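PDB 4J39: RNA silencing suppressor p19 from Tomato bushy stunt virus, which suppresses RNA silencing by binding siRNA as a homodimer, probably acting as a molecular caliper that selects duplexes by their length. Local coordinates for residues V97-S102 against Q120-L125; P7-D12 against G70-Y75. All coordinates share one frame; numbering follows the deposited sequence. Where two conformers were deposited one is given.

The two contacts illustrate how a single sheet can carry RNA on one face and helices on the other. Interaction 2 comes first along the chain, joining the N-terminal loop to helix 70-78 above the sheet. Interaction 1 follows, packing the end of helix 108-124 on strand 97-104. Their centres lie about 18 Å apart on opposite sides of the chain's centre, and they do not touch. Helix 108-124 connects them: its last turn makes interaction 1, while its beginning, at Leu108 and Cys112, touches Val73 of interaction 2. Beneath both lies the four-stranded antiparallel sheet, whose outermost strand 97-104 pairs with a strand of the second subunit, so the sheet runs on, and whose other face meets the RNA.

Interaction 1 (V97-S102 against Q120-L125); sequences VSITVS and QELLQL. With nucleotides of chain B; nucleotides of chain C.
Leu122 packs with Val97 and Ile99 where the last turns of helix 108-124 lie over strand 97-104 of the four-stranded antiparallel sheet. Its two methyls divide the work: CD1 meets CG2 of Val97 at 3.8 Å, while CD2 lies 3.7 Å from the Val97 carbonyl O. CG stands anti to the backbone N (chi1 -174°), which carries the branch point toward Val97. From the strand, Ile99 extends its CD1 to within 4.1 Å of Leu122 CB, meeting the leucine first at its base. No hydrogen bond joins the segments, and all three residues are buried. Around this apolar cluster, Leu122 also touches Phe94 of the adjoining strand, and Ile99 reaches Ser118 of helix 108-124 and Met114 of the second subunit. Residues 98-102 pair antiparallel with a strand of that subunit, so one sheet spans the dimer and offers a continuous surface to the RNA. Ser98 and Thr100 belong to that RNA-facing side. Thr100 OG1 is tied to Ser91 OG on the neighbouring strand and comes 3.8 Å from C4' of C11 of chain B. Ser98 approaches both sugar and backbone: its CB is 3.4 Å from C5' of U12 of chain B, and its OG hydrogen-bonds at 3.1 Å to O2' of C11 of chain B, a hydroxyl that DNA lacks.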
loop_
_atom_site.group_PDB
_atom_site.type_symbol
_atom_site.label_atom_id
_atom_site.label_comp_id
_atom_site.label_asym_id
_atom_site.label_seq_id
_atom_site.Cartn_x
_atom_site.Cartn_y
_atom_site.Cartn_z
ATOM N N VAL A 97 3.604 8.671 -5.923
ATOM C CA VAL A 97 2.887 7.485 -5.547
ATOM C C VAL A 97 2.848 7.309 -4.017
ATOM O O VAL A 97 3.879 7.485 -3.351
ATOM C CB VAL A 97 3.334 6.130 -6.286
ATOM C CG1 VAL A 97 4.289 6.252 -7.596
ATOM C CG2 VAL A 97 3.135 4.841 -5.526
ATOM N N SER A 98 1.638 7.070 -3.532
ATOM C CA SER A 98 1.346 6.822 -2.106
ATOM C C SER A 98 0.967 5.366 -1.941
ATOM O O SER A 98 0.234 4.787 -2.765
ATOM C CB SER A 98 0.194 7.718 -1.755
ATOM O OG SER A 98 -0.267 7.376 -0.527
ATOM N N ILE A 99 1.566 4.726 -0.935
ATOM C CA ILE A 99 1.189 3.429 -0.484
ATOM C C ILE A 99 0.700 3.495 0.972
ATOM O O ILE A 99 1.403 4.039 1.860
ATOM C CB ILE A 99 2.306 2.392 -0.633
ATOM C CG1 ILE A 99 2.796 2.418 -2.122
ATOM C CG2 ILE A 99 1.875 1.011 -0.184
ATOM C CD1 ILE A 99 4.001 1.390 -2.378
ATOM N N THR A 100 -0.425 2.901 1.252
ATOM C CA THR A 100 -0.922 2.860 2.636
ATOM C C THR A 100 -1.157 1.382 3.051
ATOM O O THR A 100 -1.779 0.589 2.357
ATOM C CB THR A 100 -2.169 3.693 2.813
ATOM O OG1 THR A 100 -1.879 5.052 2.466
ATOM C CG2 THR A 100 -2.711 3.632 4.220
ATOM N N VAL A 101 -0.761 0.988 4.246
ATOM C CA VAL A 101 -0.954 -0.309 4.710
ATOM C C VAL A 101 -1.737 -0.187 6.017
ATOM O O VAL A 101 -1.292 0.512 6.929
ATOM C CB VAL A 101 0.436 -1.086 5.032
ATOM C CG1 VAL A 101 0.246 -2.519 5.654
ATOM C CG2 VAL A 101 1.437 -1.104 3.864
ATOM N N SER A 102 -2.896 -0.831 6.097
ATOM C CA SER A 102 -3.849 -0.537 7.227
ATOM C C SER A 102 -4.494 -1.811 7.755
ATOM O O SER A 102 -4.760 -2.802 6.987
ATOM C CB SER A 102 -4.943 0.474 6.769
ATOM O OG SER A 102 -5.504 0.163 5.539
ATOM N N GLN A 120 10.563 -0.272 1.104
ATOM C CA GLN A 120 11.740 -0.705 0.282
ATOM C C GLN A 120 11.439 -0.667 -1.270
ATOM O O GLN A 120 12.176 -0.012 -2.005
ATOM C CB GLN A 120 12.084 -2.158 0.660
ATOM C CG GLN A 120 12.654 -2.387 2.111
ATOM C CD GLN A 120 12.565 -3.839 2.688
ATOM O OE1 GLN A 120 12.999 -4.065 3.798
ATOM N NE2 GLN A 120 12.034 -4.803 1.929
ATOM N N GLU A 121 10.297 -1.179 -1.684
ATOM C CA GLU A 121 10.008 -1.290 -3.139
ATOM C C GLU A 121 9.738 0.061 -3.726
ATOM O O GLU A 121 10.192 0.383 -4.833
ATOM C CB GLU A 121 8.850 -2.273 -3.349
ATOM C CG GLU A 121 9.181 -3.708 -2.689
ATOM C CD GLU A 121 9.438 -4.967 -3.604
ATOM O OE1 GLU A 121 8.584 -5.316 -4.481
ATOM O OE2 GLU A 121 10.489 -5.615 -3.348
ATOM N N LEU A 122 9.041 0.935 -2.967
ATOM C CA LEU A 122 8.809 2.280 -3.474
ATOM C C LEU A 122 10.054 3.122 -3.654
ATOM O O LEU A 122 10.264 3.831 -4.658
ATOM C CB LEU A 122 7.795 3.024 -2.516
ATOM C CG LEU A 122 7.366 4.364 -2.998
ATOM C CD1 LEU A 122 6.790 4.426 -4.488
ATOM C CD2 LEU A 122 6.305 5.036 -1.998
ATOM N N LEU A 123 10.929 3.052 -2.652
ATOM C CA LEU A 123 12.151 3.825 -2.634
ATOM C C LEU A 123 13.159 3.283 -3.709
ATOM O O LEU A 123 13.951 4.050 -4.221
ATOM C CB LEU A 123 12.742 3.847 -1.223
ATOM C CG LEU A 123 11.889 4.556 -0.150
ATOM C CD1 LEU A 123 12.672 4.468 1.289
ATOM C CD2 LEU A 123 11.570 5.978 -0.614
ATOM N N GLN A 124 12.955 2.064 -4.135
ATOM C CA GLN A 124 13.878 1.474 -5.162
ATOM C C GLN A 124 13.291 1.445 -6.568
ATOM O O GLN A 124 13.973 0.940 -7.502
ATOM C CB GLN A 124 14.223 0.071 -4.824
ATOM C CG GLN A 124 14.968 -0.116 -3.532
ATOM C CD GLN A 124 15.393 -1.539 -3.269
ATOM O OE1 GLN A 124 16.605 -1.815 -3.178
ATOM N NE2 GLN A 124 14.439 -2.446 -3.166
ATOM N N LEU A 125 12.088 1.957 -6.733
ATOM C CA LEU A 125 11.402 1.862 -8.021
ATOM C C LEU A 125 12.238 2.608 -9.064
ATOM O O LEU A 125 12.680 3.725 -8.820
ATOM C CB LEU A 125 10.048 2.543 -7.942
ATOM C CG LEU A 125 8.734 2.030 -8.592
ATOM C CD1 LEU A 125 7.887 3.327 -8.938
ATOM C CD2 LEU A 125 8.885 0.931 -9.740
ATOM P P C B 11 -2.944 11.024 5.859
ATOM O OP1 C B 11 -1.519 11.053 6.283
ATOM O OP2 C B 11 -3.955 12.175 5.735
ATOM O "O5'" C B 11 -3.038 10.424 4.372
ATOM C "C5'" C B 11 -2.268 9.255 4.062
ATOM C "C4'" C B 11 -2.857 8.717 2.780
ATOM O "O4'" C B 11 -4.205 8.244 2.988
ATOM C "C3'" C B 11 -3.069 9.702 1.638
ATOM O "O3'" C B 11 -1.847 10.002 1.020
ATOM C "C2'" C B 11 -3.971 8.900 0.745
ATOM O "O2'" C B 11 -3.222 7.808 0.157
ATOM C "C1'" C B 11 -4.928 8.428 1.798
ATOM N N1 C B 11 -6.073 9.344 2.140
ATOM C C2 C B 11 -7.166 9.376 1.289
ATOM O O2 C B 11 -7.192 8.698 0.275
ATOM N N3 C B 11 -8.220 10.166 1.596
ATOM C C4 C B 11 -8.148 10.937 2.677
ATOM N N4 C B 11 -9.185 11.742 2.985
ATOM C C5 C B 11 -7.055 10.951 3.533
ATOM C C6 C B 11 -6.025 10.141 3.230
ATOM P P U C 12 -10.589 -1.571 3.882
ATOM O OP1 U C 12 -10.279 -3.021 3.662
ATOM O OP2 U C 12 -11.977 -1.303 3.686
ATOM O "O5'" U C 12 -10.087 -1.063 5.297
ATOM C "C5'" U C 12 -8.705 -1.277 5.702
ATOM C "C4'" U C 12 -8.404 -0.665 7.044
ATOM O "O4'" U C 12 -8.606 0.764 6.910
ATOM C "C3'" U C 12 -9.398 -0.997 8.160
ATOM O "O3'" U C 12 -9.182 -2.227 8.784
ATOM C "C2'" U C 12 -9.080 0.117 9.138
ATOM O "O2'" U C 12 -7.806 0.026 9.753
ATOM C "C1'" U C 12 -9.070 1.260 8.151
ATOM N N1 U C 12 -10.355 1.929 7.822
ATOM C C2 U C 12 -10.800 2.865 8.713
ATOM O O2 U C 12 -10.261 3.063 9.778
ATOM N N3 U C 12 -11.963 3.519 8.334
ATOM C C4 U C 12 -12.739 3.391 7.206
ATOM O O4 U C 12 -13.726 4.145 7.074
ATOM C C5 U C 12 -12.208 2.398 6.286
ATOM C C6 U C 12 -11.068 1.723 6.640
ATOM P P U B 12 -1.703 11.259 0.042
ATOM O OP1 U B 12 -0.245 11.316 -0.302
ATOM O OP2 U B 12 -2.099 12.396 0.807
ATOM O "O5'" U B 12 -2.612 11.071 -1.243
ATOM C "C5'" U B 12 -2.344 9.985 -2.174
ATOM C "C4'" U B 12 -3.353 9.931 -3.291
ATOM O "O4'" U B 12 -4.643 9.678 -2.680
ATOM C "C3'" U B 12 -3.623 11.258 -4.004
ATOM O "O3'" U B 12 -2.694 11.587 -4.992
ATOM C "C2'" U B 12 -4.953 10.942 -4.657
ATOM O "O2'" U B 12 -4.892 9.982 -5.699
ATOM C "C1'" U B 12 -5.631 10.326 -3.458
ATOM N N1 U B 12 -6.327 11.219 -2.496
ATOM C C2 U B 12 -7.586 11.625 -2.843
ATOM O O2 U B 12 -8.075 11.387 -3.924
ATOM N N3 U B 12 -8.230 12.395 -1.886
ATOM C C4 U B 12 -7.820 12.812 -0.642
ATOM O O4 U B 12 -8.620 13.466 0.060
ATOM C C5 U B 12 -6.486 12.335 -0.318
ATOM C C6 U B 12 -5.816 11.583 -1.250
#

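Interaction 2 (P7-D12 against G70-Y75); sequences PFKLPD and GDSVNY. With SO4 (sulfate ion), chain E.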
loop_
_atom_site.group_PDB
_atom_site.type_symbol
_atom_site.label_atom_id
_atom_site.label_comp_id
_atom_site.label_asym_id
_atom_site.label_seq_id
_atom_site.Cartn_x
_atom_site.Cartn_y
_atom_site.Cartn_z
ATOM N N PRO A 7 6.914 6.196 17.160
ATOM C CA PRO A 7 7.449 4.967 16.519
ATOM C C PRO A 7 8.735 5.171 15.756
ATOM O O PRO A 7 9.395 4.155 15.351
ATOM C CB PRO A 7 6.292 4.546 15.607
ATOM C CG PRO A 7 5.738 5.769 15.241
ATOM C CD PRO A 7 5.780 6.713 16.363
ATOM N N PHE A 8 9.123 6.426 15.545
ATOM C CA PHE A 8 10.288 6.777 14.731
ATOM C C PHE A 8 11.582 6.825 15.551
ATOM O O PHE A 8 11.590 7.257 16.743
ATOM C CB PHE A 8 10.064 8.034 13.919
ATOM C CG PHE A 8 8.970 7.910 12.940
ATOM C CD1 PHE A 8 7.763 8.576 13.151
ATOM C CD2 PHE A 8 9.068 7.180 11.779
ATOM C CE1 PHE A 8 6.754 8.478 12.284
ATOM C CE2 PHE A 8 8.063 6.992 10.952
ATOM C CZ PHE A 8 6.856 7.724 11.135
ATOM N N LYS A 9 12.680 6.393 14.947
ATOM C CA LYS A 9 14.025 6.361 15.519
ATOM C C LYS A 9 15.011 7.420 14.991
ATOM O O LYS A 9 16.150 7.583 15.417
ATOM C CB LYS A 9 14.601 4.964 15.284
ATOM C CG LYS A 9 13.731 3.800 15.678
ATOM C CD LYS A 9 14.424 2.474 15.541
ATOM C CE LYS A 9 15.684 2.238 16.435
ATOM N NZ LYS A 9 16.312 0.915 16.060
ATOM N N LEU A 10 14.557 8.245 14.046
ATOM C CA LEU A 10 15.333 9.299 13.511
ATOM C C LEU A 10 14.451 10.574 13.537
ATOM O O LEU A 10 13.251 10.490 13.414
ATOM C CB LEU A 10 15.640 9.000 12.038
ATOM C CG LEU A 10 16.558 7.849 11.626
ATOM C CD1 LEU A 10 16.667 7.769 10.130
ATOM C CD2 LEU A 10 17.959 7.913 12.354
ATOM N N PRO A 11 15.099 11.731 13.691
ATOM C CA PRO A 11 14.326 12.986 13.760
ATOM C C PRO A 11 13.675 13.411 12.461
ATOM O O PRO A 11 14.148 12.946 11.400
ATOM C CB PRO A 11 15.376 14.031 14.036
ATOM C CG PRO A 11 16.622 13.353 14.128
ATOM C CD PRO A 11 16.522 11.938 13.929
ATOM N N ASP A 12 12.660 14.293 12.493
ATOM C CA ASP A 12 12.140 14.828 11.235
ATOM C C ASP A 12 13.167 15.653 10.515
ATOM O O ASP A 12 13.996 16.333 11.123
ATOM C CB ASP A 12 10.900 15.711 11.519
ATOM C CG ASP A 12 10.160 16.130 10.280
ATOM O OD1 ASP A 12 9.586 15.274 9.636
ATOM O OD2 ASP A 12 10.169 17.332 9.991
ATOM N N GLY A 70 9.818 -2.968 13.602
ATOM C CA GLY A 70 8.636 -3.635 14.178
ATOM C C GLY A 70 8.585 -3.354 15.707
ATOM O O GLY A 70 7.471 -3.032 16.270
ATOM N N ASP A 71 9.757 -3.435 16.320
ATOM C CA ASP A 71 9.830 -3.153 17.772
ATOM C C ASP A 71 9.487 -1.706 18.135
ATOM O O ASP A 71 8.709 -1.447 19.102
ATOM C CB ASP A 71 11.168 -3.508 18.350
ATOM C CG ASP A 71 11.422 -5.054 18.430
ATOM O OD1 ASP A 71 12.592 -5.354 18.762
ATOM O OD2 ASP A 71 10.506 -5.873 18.234
ATOM N N SER A 72 10.079 -0.722 17.448
ATOM C CA SER A 72 9.798 0.736 17.730
ATOM C C SER A 72 8.335 0.988 17.447
ATOM O O SER A 72 7.642 1.725 18.214
ATOM C CB SER A 72 10.701 1.703 17.007
ATOM O OG SER A 72 10.372 1.800 15.610
ATOM N N VAL A 73 7.735 0.384 16.399
ATOM C CA VAL A 73 6.344 0.604 16.126
ATOM C C VAL A 73 5.451 -0.043 17.236
ATOM O O VAL A 73 4.438 0.575 17.722
ATOM C CB VAL A 73 5.880 0.136 14.699
ATOM C CG1 VAL A 73 4.370 -0.060 14.622
ATOM C CG2 VAL A 73 6.574 1.051 13.681
ATOM N N ASN A 74 5.814 -1.243 17.672
ATOM C CA ASN A 74 5.004 -1.877 18.700
ATOM C C ASN A 74 5.100 -1.112 20.055
ATOM O O ASN A 74 4.119 -1.038 20.795
ATOM C CB ASN A 74 5.496 -3.257 18.949
ATOM C CG ASN A 74 4.519 -4.035 19.727
ATOM O OD1 ASN A 74 3.396 -4.305 19.260
ATOM N ND2 ASN A 74 4.879 -4.318 20.984
ATOM N N TYR A 75 6.265 -0.608 20.384
ATOM C CA TYR A 75 6.413 0.121 21.641
ATOM C C TYR A 75 5.500 1.357 21.572
ATOM O O TYR A 75 4.643 1.654 22.492
ATOM C CB TYR A 75 7.847 0.481 21.867
ATOM C CG TYR A 75 7.904 1.218 23.167
ATOM C CD1 TYR A 75 7.441 0.559 24.355
ATOM C CD2 TYR A 75 8.290 2.565 23.230
ATOM C CE1 TYR A 75 7.422 1.237 25.580
ATOM C CE2 TYR A 75 8.313 3.243 24.476
ATOM C CZ TYR A 75 7.828 2.589 25.638
ATOM O OH TYR A 75 7.839 3.293 26.870
HETATM S S SO4 E . 10.656 -4.758 10.536
HETATM O O1 SO4 E . 11.491 -5.924 10.218
HETATM O O2 SO4 E . 9.219 -5.235 10.509
HETATM O O3 SO4 E . 11.245 -4.216 11.776
HETATM O O4 SO4 E . 10.839 -3.645 9.616
#
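The start of helix 70-78 receives the N-terminal loop that precedes helix 17-26, and a serine in the first turn makes the polar join. Ser72 OG donates a short hydrogen bond of 2.6 Å to the carbonyl O of Pro7. The hydroxyl arrives at a C=O...donor angle of 154°, slightly tilted from the carbonyl plane. With chi1 at 74°, OG sits between the backbone N and the carbonyl carbon of its own residue, and it also accepts a hydrogen bond from the N of Thr69, just ahead of the helix. One hydroxyl thus links the loop to the helix and to the residue leading into it. Lys9 runs alongside the same serine, its CG 3.9 Å from Ser72 OG; touching is left to the aliphatic part, CG and CD, of this exposed side chain.

Beside this polar bond, the backbones come very near each other, with the CA atoms of Pro7 and Val73 4.5 Å apart. The proline ring presents CB to Val73, 4.0 Å from its CG2. In the p19 core fold, this loop-helix pair packs onto the sheet: Pro7 rests on Phe48 and Trp41, and Val73 on Trp41 and Phe43, while Leu108 and Cys112 of helix 108-124 also touch Val73. Farther along, bonds from Arg50 NE to Leu10 O and from Tyr51 N to Asp12 OD1 tie the loop to strand 46-53.

At the N-terminal end of the helix, Gly70 N donates to O3 of a sulfate ion, probably from the crystallisation liquor. This bond is 2.6 Å long with an N-H...O angle of 158°, and the positive end of the helix dipole would favour an anion there.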